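Local atomic coordinates of ribokinase, putative (Burkholderia thailandensis, PDB entry 3B1Q), a protein that binds inosine and adenine nucleotides and, as a member of the PfkB (ribokinase-like) family, probably phosphorylates nucleosides. Residues Arg65-Leu70 with Gly131-Ile136; Asn111-Ala116 with Val245-Gly250; Gln169-Phe174 with Lys197-Lys202. All coordinates share one frame; numbering follows the deposited sequence.

Interaction 1 (Arg65-Leu70 with Gly131-Ile136)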
ATOM      1  N   ARG A  65      21.307   6.619  20.967  1.00 13.40           N
ATOM      2  CA  ARG A  65      22.048   5.587  20.252  1.00 13.51           C
ATOM      3  C   ARG A  65      21.039   4.618  19.678  1.00 12.30           C
ATOM      4  O   ARG A  65      20.433   3.801  20.375  1.00 14.16           O
ATOM      5  CB  ARG A  65      22.969   4.833  21.183  1.00 14.19           C
ATOM      6  CG  ARG A  65      23.964   5.734  22.011  1.00 17.52           C
ATOM      7  CD  ARG A  65      24.997   6.419  21.140  1.00 18.21           C
ATOM      8  NE  ARG A  65      25.803   7.325  22.011  1.00 18.51           N
ATOM      9  CZ  ARG A  65      26.791   6.972  22.835  1.00 24.63           C
ATOM     10  NH1 ARG A  65      27.247   5.727  22.906  1.00 28.72           N
ATOM     11  NH2 ARG A  65      27.378   7.892  23.583  1.00 25.02           N
ATOM     12  N   MET A  66      20.837   4.696  18.380  1.00 12.50           N
ATOM     13  CA  MET A  66      19.858   3.791  17.730  1.00 11.33           C
ATOM     14  C   MET A  66      20.360   2.347  17.650  1.00 12.47           C
ATOM     15  O   MET A  66      21.551   2.069  17.319  1.00 14.37           O
ATOM     16  CB  MET A  66      19.639   4.302  16.285  1.00 11.70           C
ATOM     17  CG  MET A  66      18.806   5.550  16.176  1.00 13.16           C
ATOM     18  SD  MET A  66      18.853   6.205  14.454  1.00 17.74           S
ATOM     19  CE  MET A  66      18.236   4.815  13.701  1.00 14.87           C
ATOM     20  N   MET A  67      19.426   1.411  17.898  1.00 11.58           N
ATOM     21  CA  MET A  67      19.769  -0.011  17.813  1.00 12.16           C
ATOM     22  C   MET A  67      18.691  -0.601  16.929  1.00 12.97           C
ATOM     23  O   MET A  67      17.484  -0.593  17.309  1.00 12.01           O
ATOM     24  CB  MET A  67      19.821  -0.663  19.203  1.00 12.92           C
ATOM     25  CG  MET A  67      19.989  -2.171  19.109  1.00 15.27           C
ATOM     26  SD  MET A  67      20.407  -3.045  20.628  1.00 15.12           S
ATOM     27  CE  MET A  67      22.155  -2.725  20.805  1.00 16.80           C
ATOM     28  N   GLY A  68      19.087  -0.991  15.710  1.00 11.05           N
ATOM     29  CA  GLY A  68      18.101  -1.561  14.814  1.00 10.79           C
ATOM     30  C   GLY A  68      18.818  -2.082  13.560  1.00 11.85           C
ATOM     31  O   GLY A  68      20.026  -1.947  13.475  1.00 12.38           O
ATOM     32  N   THR A  69      18.075  -2.695  12.643  1.00 11.18           N
ATOM     33  CA  THR A  69      18.705  -3.298  11.484  1.00 12.34           C
ATOM     34  C   THR A  69      18.192  -2.655  10.187  1.00 13.64           C
ATOM     35  O   THR A  69      16.985  -2.362  10.029  1.00 15.51           O
ATOM     36  CB  THR A  69      18.421  -4.822  11.429  1.00 16.21           C
ATOM     37  OG1 THR A  69      17.028  -5.029  11.739  1.00 16.10           O
ATOM     38  CG2 THR A  69      19.320  -5.586  12.452  1.00 17.06           C
ATOM     39  N   LEU A  70      19.092  -2.456   9.232  1.00 11.82           N
ATOM     40  CA  LEU A  70      18.747  -1.967   7.903  1.00 11.89           C
ATOM     41  C   LEU A  70      19.220  -3.006   6.892  1.00 12.23           C
ATOM     42  O   LEU A  70      19.951  -3.931   7.214  1.00 11.93           O
ATOM     43  CB  LEU A  70      19.534  -0.683   7.585  1.00 11.37           C
ATOM     44  CG  LEU A  70      18.914   0.560   8.250  1.00 10.73           C
ATOM     45  CD1 LEU A  70      19.974   1.699   8.216  1.00 12.72           C
ATOM     46  CD2 LEU A  70      17.568   0.969   7.562  1.00 14.00           C
ATOM     47  N   GLY A 131      22.084  -5.784  25.709  1.00 21.09           N
ATOM     48  CA  GLY A 131      22.917  -5.900  26.887  1.00 24.60           C
ATOM     49  C   GLY A 131      24.394  -5.640  26.645  1.00 25.37           C
ATOM     50  O   GLY A 131      25.152  -5.489  27.600  1.00 27.73           O
ATOM     51  N   GLU A 132      24.793  -5.563  25.379  1.00 24.96           N
ATOM     52  CA  GLU A 132      26.190  -5.317  25.018  1.00 26.37           C
ATOM     53  C   GLU A 132      26.442  -3.828  24.841  1.00 25.58           C
ATOM     54  O   GLU A 132      27.599  -3.437  24.707  1.00 28.50           O
ATOM     55  CB  GLU A 132      26.568  -6.014  23.704  1.00 27.15           C
ATOM     56  CG  GLU A 132      26.484  -7.499  23.768  1.00 30.34           C
ATOM     57  CD  GLU A 132      26.960  -8.207  22.488  1.00 35.69           C
ATOM     58  OE1 GLU A 132      27.036  -7.629  21.370  1.00 41.99           O
ATOM     59  OE2 GLU A 132      27.266  -9.390  22.616  1.00 40.92           O
ATOM     60  N   ALA A 133      25.390  -3.009  24.801  1.00 23.18           N
ATOM     61  CA  ALA A 133      25.574  -1.561  24.604  1.00 23.70           C
ATOM     62  C   ALA A 133      26.184  -0.872  25.833  1.00 26.15           C
ATOM     63  O   ALA A 133      25.713  -1.055  26.960  1.00 28.37           O
ATOM     64  CB  ALA A 133      24.282  -0.893  24.212  1.00 21.56           C
ATOM     65  N   LYS A 134      27.209  -0.064  25.607  1.00 28.07           N
ATOM     66  CA  LYS A 134      27.946   0.557  26.708  1.00 28.87           C
ATOM     67  C   LYS A 134      27.436   1.985  27.033  1.00 28.45           C
ATOM     68  O   LYS A 134      26.854   2.677  26.155  1.00 26.93           O
ATOM     69  CB  LYS A 134      29.467   0.537  26.382  1.00 31.99           C
ATOM     70  CG  LYS A 134      30.209  -0.657  27.046  1.00 35.41           C
ATOM     71  CD  LYS A 134      31.740  -0.455  27.136  1.00 40.36           C
ATOM     72  CE  LYS A 134      32.258  -0.923  28.503  1.00 42.95           C
ATOM     73  NZ  LYS A 134      33.728  -1.281  28.578  1.00 48.97           N
ATOM     74  N   ASP A 135      27.639   2.414  28.288  1.00 29.26           N
ATOM     75  CA  ASP A 135      27.323   3.792  28.712  1.00 29.40           C
ATOM     76  C   ASP A 135      25.810   4.121  28.617  1.00 26.25           C
ATOM     77  O   ASP A 135      25.403   5.277  28.444  1.00 25.38           O
ATOM     78  CB  ASP A 135      28.122   4.777  27.831  1.00 30.89           C
ATOM     79  CG  ASP A 135      28.115   6.204  28.376  1.00 37.90           C
ATOM     80  OD1 ASP A 135      28.274   6.363  29.621  1.00 46.33           O
ATOM     81  OD2 ASP A 135      27.947   7.160  27.563  1.00 42.75           O
ATOM     82  N   ILE A 136      24.973   3.092  28.672  1.00 22.74           N
ATOM     83  CA  ILE A 136      23.519   3.308  28.503  1.00 20.29           C
ATOM     84  C   ILE A 136      22.862   3.473  29.861  1.00 18.92           C
ATOM     85  O   ILE A 136      23.013   2.641  30.771  1.00 21.56           O
ATOM     86  CB  ILE A 136      22.880   2.121  27.736  1.00 19.15           C
ATOM     87  CG1 ILE A 136      23.503   1.957  26.345  1.00 19.38           C
ATOM     88  CG2 ILE A 136      21.343   2.280  27.642  1.00 17.75           C
ATOM     89  CD1 ILE A 136      23.382   3.227  25.416  1.00 17.01           C
TER
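Met67 and Ala133 meet at the better packed end of this contact. The thioether arm of Met67 reaches from strand 64-71 to the loop 131-136. Its CG is anti to the backbone N (chi1 172°) and SD is anti to CA (chi2 168°). The methyl then turns off, which lays Met67 CE against the Ala133 CB at 4.4 Å. Cys6 and Leu4 of strand 3-6 and Tyr91 of strand 88-95 also touch Met67. Further along the loop, Ile136 turns its CD1 to the aliphatic part of Arg65, 4.3 Å from CG. These two apolar touches are the more enclosed half, yet neither is tight.

The other half faces solvent. The Arg65 chain is bent at chi2 (-67°), and its guanidinium lies near Asp135 without gripping it. NH2 stands 4.1 Å from Asp135 OD2, and the oxygen is well out of the guanidinium plane. No N-H points at it, so only a loose attraction of charge is likely. The firmer partner of this NH2 is Asp63, just before the strand, in a salt bridge. Asp135 and Lys134 are exposed.

In this ribokinase-like fold, strand 64-71 runs between strands 3-6 and 88-95 of the large mixed sheet, parallel to both. The loop leads into strand 138-141, and Ala133 and Ile136 both rest on Leu4 of strand 3-6. Helix 76-85 packs on Met66 and Leu70.

Interaction 2 (Asn111-Ala116 with Val245-Gly250). With ACT (acetate ion), chain J.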
ATOM      1  N   ASN A 111      -7.648  11.956  10.000  1.00 41.78           N
ATOM      2  CA  ASN A 111      -6.303  11.656  10.473  1.00 39.49           C
ATOM      3  C   ASN A 111      -6.116  10.277  11.116  1.00 38.17           C
ATOM      4  O   ASN A 111      -5.252  10.119  11.965  1.00 35.78           O
ATOM      5  CB  ASN A 111      -5.801  12.747  11.422  1.00 39.54           C
ATOM      6  CG  ASN A 111      -4.990  13.822  10.705  1.00 39.78           C
ATOM      7  OD1 ASN A 111      -4.977  13.907   9.481  1.00 40.03           O
ATOM      8  ND2 ASN A 111      -4.301  14.649  11.489  1.00 44.43           N
ATOM      9  N   ASN A 112      -6.942   9.303  10.737  1.00 38.15           N
ATOM     10  CA  ASN A 112      -6.626   7.896  11.041  1.00 38.09           C
ATOM     11  C   ASN A 112      -5.678   7.407   9.949  1.00 35.93           C
ATOM     12  O   ASN A 112      -5.701   7.899   8.810  1.00 36.21           O
ATOM     13  CB  ASN A 112      -7.848   6.982  10.996  1.00 39.90           C
ATOM     14  CG  ASN A 112      -9.009   7.478  11.850  1.00 43.31           C
ATOM     15  OD1 ASN A 112      -8.970   7.389  13.086  1.00 48.77           O
ATOM     16  ND2 ASN A 112     -10.055   7.939  11.200  1.00 45.19           N
ATOM     17  N   GLN A 113      -4.956   6.355  10.288  1.00 34.54           N
ATOM     18  CA  GLN A 113      -4.014   5.762   9.356  1.00 33.97           C
ATOM     19  C   GLN A 113      -4.104   4.226   9.267  1.00 33.85           C
ATOM     20  O   GLN A 113      -4.250   3.559  10.294  1.00 35.64           O
ATOM     21  CB  GLN A 113      -2.601   6.142   9.761  1.00 30.77           C
ATOM     22  CG  GLN A 113      -2.373   7.634   9.933  1.00 29.37           C
ATOM     23  CD  GLN A 113      -0.900   8.004   9.987  1.00 23.26           C
ATOM     24  OE1 GLN A 113      -0.409   8.704   9.102  1.00 24.23           O
ATOM     25  NE2 GLN A 113      -0.201   7.538  10.974  1.00 22.10           N
ATOM     26  N   ILE A 114      -3.988   3.704   8.046  1.00 33.53           N
ATOM     27  CA  ILE A 114      -3.738   2.261   7.817  1.00 32.19           C
ATOM     28  C   ILE A 114      -2.361   2.093   7.175  1.00 29.80           C
ATOM     29  O   ILE A 114      -2.079   2.742   6.173  1.00 28.95           O
ATOM     30  CB  ILE A 114      -4.806   1.614   6.904  1.00 34.46           C
ATOM     31  CG1 ILE A 114      -6.206   1.739   7.538  1.00 35.45           C
ATOM     32  CG2 ILE A 114      -4.459   0.130   6.594  1.00 35.03           C
ATOM     33  CD1 ILE A 114      -7.337   1.481   6.593  1.00 37.94           C
ATOM     34  N   THR A 115      -1.533   1.218   7.747  1.00 27.56           N
ATOM     35  CA  THR A 115      -0.178   0.983   7.195  1.00 25.70           C
ATOM     36  C   THR A 115       0.009  -0.475   6.763  1.00 25.72           C
ATOM     37  O   THR A 115      -0.364  -1.372   7.524  1.00 26.49           O
ATOM     38  CB  THR A 115       0.876   1.379   8.214  1.00 24.11           C
ATOM     39  OG1 THR A 115       0.748   2.786   8.485  1.00 25.06           O
ATOM     40  CG2 THR A 115       2.340   1.065   7.717  1.00 22.61           C
ATOM     41  N   ALA A 116       0.569  -0.708   5.582  1.00 23.96           N
ATOM     42  CA  ALA A 116       1.086  -2.048   5.210  1.00 22.37           C
ATOM     43  C   ALA A 116       2.568  -1.895   5.485  1.00 21.36           C
ATOM     44  O   ALA A 116       3.215  -1.007   4.906  1.00 19.83           O
ATOM     45  CB  ALA A 116       0.878  -2.380   3.716  1.00 23.31           C
ATOM     46  N   VAL A 245      -1.992  21.500  10.868  1.00 21.59           N
ATOM     47  CA  VAL A 245      -2.041  20.025  10.919  1.00 20.25           C
ATOM     48  C   VAL A 245      -1.806  19.461   9.537  1.00 19.34           C
ATOM     49  O   VAL A 245      -2.651  19.666   8.620  1.00 22.17           O
ATOM     50  CB  VAL A 245      -3.449  19.580  11.436  1.00 21.59           C
ATOM     51  CG1 VAL A 245      -3.463  18.044  11.600  1.00 21.81           C
ATOM     52  CG2 VAL A 245      -3.708  20.223  12.754  1.00 24.54           C
ATOM     53  N   ILE A 246      -0.645  18.828   9.362  1.00 19.24           N
ATOM     54  CA  ILE A 246      -0.205  18.429   8.035  1.00 20.07           C
ATOM     55  C   ILE A 246      -0.163  16.894   7.988  1.00 19.76           C
ATOM     56  O   ILE A 246      -0.633  16.313   7.020  1.00 21.18           O
ATOM     57  CB  ILE A 246       1.230  18.998   7.752  1.00 20.14           C
ATOM     58  CG1 ILE A 246       1.129  20.529   7.574  1.00 21.23           C
ATOM     59  CG2 ILE A 246       1.902  18.314   6.551  1.00 20.89           C
ATOM     60  CD1 ILE A 246       0.246  21.026   6.447  1.00 25.24           C
ATOM     61  N   ASP A 247       0.351  16.262   9.020  1.00 18.71           N
ATOM     62  CA  ASP A 247       0.604  14.802   8.949  1.00 17.56           C
ATOM     63  C   ASP A 247       0.808  14.215  10.325  1.00 16.16           C
ATOM     64  O   ASP A 247       1.738  14.579  11.023  1.00 15.92           O
ATOM     65  CB  ASP A 247       1.861  14.538   8.040  1.00 16.55           C
ATOM     66  CG  ASP A 247       2.229  13.030   7.913  1.00 22.15           C
ATOM     67  OD1 ASP A 247       1.356  12.164   8.144  1.00 19.75           O
ATOM     68  OD2 ASP A 247       3.343  12.738   7.448  1.00 22.94           O
ATOM     69  N   PRO A 248      -0.050  13.268  10.760  1.00 17.28           N
ATOM     70  CA  PRO A 248       0.210  12.699  12.096  1.00 17.38           C
ATOM     71  C   PRO A 248       1.348  11.686  12.182  1.00 15.59           C
ATOM     72  O   PRO A 248       1.747  11.330  13.311  1.00 16.58           O
ATOM     73  CB  PRO A 248      -1.107  11.953  12.424  1.00 19.71           C
ATOM     74  CG  PRO A 248      -1.656  11.593  11.100  1.00 20.36           C
ATOM     75  CD  PRO A 248      -1.283  12.744  10.123  1.00 19.37           C
ATOM     76  N   THR A 249       1.901  11.279  11.026  1.00 17.02           N
ATOM     77  CA  THR A 249       2.916  10.218  11.034  1.00 15.08           C
ATOM     78  C   THR A 249       4.142  10.577  11.846  1.00 14.51           C
ATOM     79  O   THR A 249       4.838  11.523  11.503  1.00 15.87           O
ATOM     80  CB  THR A 249       3.413   9.848   9.616  1.00 15.06           C
ATOM     81  OG1 THR A 249       2.306   9.683   8.721  1.00 16.90           O
ATOM     82  CG2 THR A 249       4.362   8.613   9.675  1.00 16.11           C
ATOM     83  N   GLY A 250       4.376   9.814  12.902  1.00 13.24           N
ATOM     84  CA  GLY A 250       5.527  10.073  13.791  1.00 12.73           C
ATOM     85  C   GLY A 250       5.234  10.950  15.003  1.00 13.11           C
ATOM     86  O   GLY A 250       6.159  11.238  15.769  1.00 13.08           O
TER
HETATM   87  C   ACT J 329       1.650   8.489  14.688  1.00 23.90           C
HETATM   88  O   ACT J 329       1.788   9.061  15.835  1.00 23.01           O
HETATM   89  OXT ACT J 329       2.643   7.936  14.049  1.00 22.33           O
HETATM   90  CH3 ACT J 329       0.245   8.446  14.146  1.00 23.91           C
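Gln113 and Thr249 join the small lid sheet of this PfkB-family kinase to the loop that leads into helix 251-264. At this edge residues 113-116 pair in a parallel ladder with a strand of the second subunit. Gln113 has CG beside its own backbone N (chi1 -53°) and an extended chain beyond, which carries the amide over to the loop. Its CD and OE1 pass along Pro248 CG, and OE1 lies 2.9 Å from Thr249 OG1. That hydroxyl is also 2.7 Å from Asp247 OD1. Gln113 OE1 is hydrogen-bonded to Thr107 as well, and NE2 to Asn34 of the second subunit. The Asn111 amide crosses Pro248 at an angle, with ND2 3.8 Å from CD.

Asp247 places CG anti to its backbone N. OD1 then accepts from Thr249 N, forming an Asx turn; the N-H comes from above the carboxylate, 76° out of its plane. OD2 is held by Gly288 N.

Asn111 belongs to the ADP site, and Gln113 and Gly250 to a site seen with AMP. An acetate, probably from the crystallisation liquor, sits at the helix start, consistent with the family's anion hole. Gly252 N holds it, and the N-cap Gly250 N donates to acetate OXT at 2.8 Å and 160°.

Interaction 3 (Gln169-Phe174 with Lys197-Lys202). With NOS (inosine), chain G.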
ATOM      1  N   GLN A 169       2.822  -0.738  17.176  1.00 18.45           N
ATOM      2  CA  GLN A 169       2.411  -1.615  16.058  1.00 20.36           C
ATOM      3  C   GLN A 169       2.819  -3.080  16.201  1.00 21.21           C
ATOM      4  O   GLN A 169       2.242  -3.955  15.540  1.00 22.23           O
ATOM      5  CB  GLN A 169       2.994  -1.064  14.741  1.00 21.16           C
ATOM      6  CG  GLN A 169       2.440   0.285  14.373  1.00 24.28           C
ATOM      7  CD  GLN A 169       3.390   1.391  14.751  1.00 27.51           C
ATOM      8  OE1 GLN A 169       4.131   1.264  15.723  1.00 27.28           O
ATOM      9  NE2 GLN A 169       3.397   2.496  13.976  1.00 26.54           N
ATOM     10  N   GLY A 170       3.783  -3.339  17.081  1.00 18.87           N
ATOM     11  CA  GLY A 170       4.128  -4.695  17.472  1.00 19.17           C
ATOM     12  C   GLY A 170       3.164  -5.452  18.367  1.00 19.62           C
ATOM     13  O   GLY A 170       3.277  -6.668  18.500  1.00 19.98           O
ATOM     14  N   LEU A 171       2.169  -4.757  18.948  1.00 19.21           N
ATOM     15  CA  LEU A 171       1.243  -5.360  19.890  1.00 22.65           C
ATOM     16  C   LEU A 171       0.570  -6.670  19.441  1.00 22.09           C
ATOM     17  O   LEU A 171       0.487  -7.614  20.247  1.00 21.89           O
ATOM     18  CB  LEU A 171       0.260  -4.299  20.384  1.00 22.31           C
ATOM     19  CG  LEU A 171      -0.521  -4.528  21.655  1.00 28.26           C
ATOM     20  CD1 LEU A 171       0.458  -4.716  22.850  1.00 24.70           C
ATOM     21  CD2 LEU A 171      -1.533  -3.348  21.851  1.00 31.99           C
ATOM     22  N   PRO A 172       0.126  -6.763  18.161  1.00 22.92           N
ATOM     23  CA  PRO A 172      -0.541  -7.999  17.696  1.00 24.43           C
ATOM     24  C   PRO A 172       0.321  -9.259  17.806  1.00 23.83           C
ATOM     25  O   PRO A 172      -0.231 -10.367  17.879  1.00 26.55           O
ATOM     26  CB  PRO A 172      -0.836  -7.707  16.216  1.00 25.08           C
ATOM     27  CG  PRO A 172      -1.016  -6.204  16.162  1.00 24.95           C
ATOM     28  CD  PRO A 172       0.065  -5.691  17.131  1.00 22.64           C
ATOM     29  N   LEU A 173       1.638  -9.086  17.870  1.00 23.02           N
ATOM     30  CA  LEU A 173       2.590 -10.195  17.896  1.00 22.69           C
ATOM     31  C   LEU A 173       2.727 -10.769  19.302  1.00 22.21           C
ATOM     32  O   LEU A 173       3.236 -11.880  19.474  1.00 23.56           O
ATOM     33  CB  LEU A 173       3.960  -9.737  17.365  1.00 24.57           C
ATOM     34  CG  LEU A 173       4.060  -9.123  15.944  1.00 27.50           C
ATOM     35  CD1 LEU A 173       5.406  -8.384  15.830  1.00 29.99           C
ATOM     36  CD2 LEU A 173       3.896 -10.237  14.890  1.00 33.20           C
ATOM     37  N   PHE A 174       2.224 -10.031  20.301  1.00 20.19           N
ATOM     38  CA  PHE A 174       2.317 -10.417  21.710  1.00 20.22           C
ATOM     39  C   PHE A 174       1.106 -11.181  22.207  1.00 22.45           C
ATOM     40  O   PHE A 174      -0.004 -10.695  22.088  1.00 24.28           O
ATOM     41  CB  PHE A 174       2.461  -9.170  22.596  1.00 19.80           C
ATOM     42  CG  PHE A 174       3.834  -8.571  22.555  1.00 18.70           C
ATOM     43  CD1 PHE A 174       4.765  -8.866  23.554  1.00 20.04           C
ATOM     44  CD2 PHE A 174       4.209  -7.701  21.505  1.00 19.11           C
ATOM     45  CE1 PHE A 174       6.062  -8.340  23.480  1.00 18.83           C
ATOM     46  CE2 PHE A 174       5.482  -7.206  21.414  1.00 19.57           C
ATOM     47  CZ  PHE A 174       6.410  -7.504  22.393  1.00 19.05           C
ATOM     48  N   LYS A 197      -6.344   0.126  25.768  1.00 18.60           N
ATOM     49  CA  LYS A 197      -7.444  -0.821  25.896  1.00 20.20           C
ATOM     50  C   LYS A 197      -7.070  -2.260  25.451  1.00 19.07           C
ATOM     51  O   LYS A 197      -7.437  -3.251  26.104  1.00 21.99           O
ATOM     52  CB  LYS A 197      -8.656  -0.332  25.088  1.00 19.67           C
ATOM     53  CG  LYS A 197      -9.837  -1.313  25.159  1.00 21.89           C
ATOM     54  CD  LYS A 197     -10.388  -1.538  26.560  1.00 25.17           C
ATOM     55  CE  LYS A 197     -11.751  -2.324  26.460  1.00 31.41           C
ATOM     56  NZ  LYS A 197     -12.045  -3.045  27.712  1.00 33.21           N
ATOM     57  N   LEU A 198      -6.409  -2.346  24.291  1.00 18.70           N
ATOM     58  CA  LEU A 198      -5.913  -3.619  23.795  1.00 19.51           C
ATOM     59  C   LEU A 198      -5.021  -4.308  24.813  1.00 19.48           C
ATOM     60  O   LEU A 198      -5.180  -5.487  25.053  1.00 20.61           O
ATOM     61  CB  LEU A 198      -5.151  -3.463  22.497  1.00 20.80           C
ATOM     62  CG  LEU A 198      -6.001  -2.955  21.325  1.00 23.19           C
ATOM     63  CD1 LEU A 198      -5.112  -2.857  20.082  1.00 28.63           C
ATOM     64  CD2 LEU A 198      -7.189  -3.841  21.079  1.00 31.71           C
ATOM     65  N   VAL A 199      -4.111  -3.547  25.416  1.00 18.25           N
ATOM     66  CA  VAL A 199      -3.228  -4.086  26.484  1.00 17.88           C
ATOM     67  C   VAL A 199      -4.016  -4.569  27.711  1.00 18.75           C
ATOM     68  O   VAL A 199      -3.789  -5.716  28.224  1.00 18.98           O
ATOM     69  CB  VAL A 199      -2.073  -3.051  26.854  1.00 15.45           C
ATOM     70  CG1 VAL A 199      -1.240  -3.641  28.031  1.00 19.60           C
ATOM     71  CG2 VAL A 199      -1.115  -2.841  25.693  1.00 15.93           C
ATOM     72  N   CYS A 200      -4.991  -3.766  28.203  1.00 18.93           N
ATOM     73  CA  CYS A 200      -5.831  -4.203  29.307  1.00 20.62           C
ATOM     74  C   CYS A 200      -6.511  -5.510  28.930  1.00 22.00           C
ATOM     75  O   CYS A 200      -6.525  -6.459  29.709  1.00 21.50           O
ATOM     76  CB  CYS A 200      -6.911  -3.153  29.666  1.00 22.21           C
ATOM     77  SG  CYS A 200      -6.109  -1.703  30.395  1.00 25.65           S
ATOM     78  N   ASP A 201      -7.000  -5.598  27.702  1.00 20.83           N
ATOM     79  CA  ASP A 201      -7.733  -6.821  27.351  1.00 23.63           C
ATOM     80  C   ASP A 201      -6.847  -8.063  27.181  1.00 21.68           C
ATOM     81  O   ASP A 201      -7.264  -9.168  27.602  1.00 23.51           O
ATOM     82  CB  ASP A 201      -8.586  -6.621  26.117  1.00 24.87           C
ATOM     83  CG  ASP A 201      -9.790  -5.678  26.367  1.00 27.27           C
ATOM     84  OD1 ASP A 201     -10.191  -5.372  27.511  1.00 30.28           O
ATOM     85  OD2 ASP A 201     -10.342  -5.256  25.350  1.00 31.19           O
ATOM     86  N   LYS A 202      -5.694  -7.881  26.567  1.00 21.75           N
ATOM     87  CA  LYS A 202      -4.758  -8.988  26.344  1.00 21.88           C
ATOM     88  C   LYS A 202      -4.182  -9.528  27.676  1.00 21.35           C
ATOM     89  O   LYS A 202      -4.087 -10.747  27.875  1.00 21.82           O
ATOM     90  CB  LYS A 202      -3.688  -8.525  25.398  1.00 20.46           C
ATOM     91  CG  LYS A 202      -2.926  -9.598  24.748  1.00 28.91           C
ATOM     92  CD  LYS A 202      -2.239  -9.064  23.468  1.00 31.28           C
ATOM     93  CE  LYS A 202      -2.954  -9.577  22.218  1.00 34.86           C
ATOM     94  NZ  LYS A 202      -2.286  -9.051  21.000  1.00 30.62           N
TER
HETATM   95  N9  NOS G 401       6.082   1.478  11.616  1.00 13.61           N
HETATM   96  C4  NOS G 401       6.464   0.331  12.166  1.00 12.69           C
HETATM   97  N3  NOS G 401       7.580  -0.094  12.822  1.00 13.15           N
HETATM   98  C2  NOS G 401       7.667  -1.351  13.284  1.00 13.14           C
HETATM   99  N1  NOS G 401       6.665  -2.239  13.103  1.00 14.80           N
HETATM  100  C6  NOS G 401       5.528  -1.918  12.430  1.00 16.81           C
HETATM  101  O6  NOS G 401       4.547  -2.791  12.236  1.00 17.44           O
HETATM  102  C5  NOS G 401       5.342  -0.577  11.912  1.00 13.47           C
HETATM  103  N7  NOS G 401       4.388   0.111  11.269  1.00 14.01           N
HETATM  104  C8  NOS G 401       4.855   1.365  11.092  1.00 14.95           C
HETATM  105  C5' NOS G 401       5.625   5.845  13.232  1.00 14.35           C
HETATM  106  O5' NOS G 401       5.745   5.595  14.667  1.00 17.63           O
HETATM  107  C4' NOS G 401       6.623   4.877  12.579  1.00 13.50           C
HETATM  108  O4' NOS G 401       6.197   3.472  12.687  1.00 15.86           O
HETATM  109  C1' NOS G 401       6.913   2.714  11.715  1.00 16.39           C
HETATM  110  C2' NOS G 401       6.882   3.629  10.502  1.00 14.80           C
HETATM  111  O2' NOS G 401       8.069   3.339   9.762  1.00 14.46           O
HETATM  112  C3' NOS G 401       6.757   5.034  11.057  1.00 14.00           C
HETATM  113  O3' NOS G 401       7.838   5.910  10.680  1.00 13.96           O
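Leu171 has CG anti to its backbone N (chi1 -161°), and this swings its two methyls onto helix 193-203. CD2 lies 3.7 Å from Leu198 CB, and CD1 lies 3.8 Å from Val199 CG2. The Leu171 and Val199 side chains cross at about a right angle. Lys202 also starts with CG anti to the backbone N, but its chain bends at chi3 (-106°). The bend brings the ammonium to the carbonyls of Leu171, in the 3-10 segment, and of Phe174, just after it. Lys202 NZ is 3.0 Å from Phe174 O and 3.2 Å from Leu171 O. Both bonds are weak. Leu171 O also takes the backbone N-H of Phe174, so the lysine meets an oxygen already used by the turn.

The Phe174 ring turns away from the helix, towards Phe146, which it meets edge-to-face. Leu179 of helix 176-185 touches both Leu171 and Lys202.

At the other end of the turn, the Gln169 side chain lies over one face of the hypoxanthine. Its CB is 3.4 Å from inosine O6, and NE2 is 3.2 Å from the ribose O4'. The turn therefore links the helix layer to the nucleoside pocket of a ribokinase-like kinase, to which Ser36 of the second subunit also contributes.

In the fold
Interaction 1 is a surface contact, while interactions 2 and 3 are partly buried. No two share a segment. The strand of interaction 1 belongs to the large sheet, and the turn of interaction 3 follows strand 163-165 of that sheet. Interaction 2 lies on the small sheet, on the opposite side of the chain's centre from interaction 1. Interaction 1 has light apolar touches and a loose charge pair, beyond a salt bridge. Interaction 2 uses polar side chains and proline packing at the nucleotide sites. Interaction 3 packs methyls of the buried Leu171 and Val199, with Leu198, beside a weakly bonded lysine. Interactions 2 and 3 both touch the second subunit.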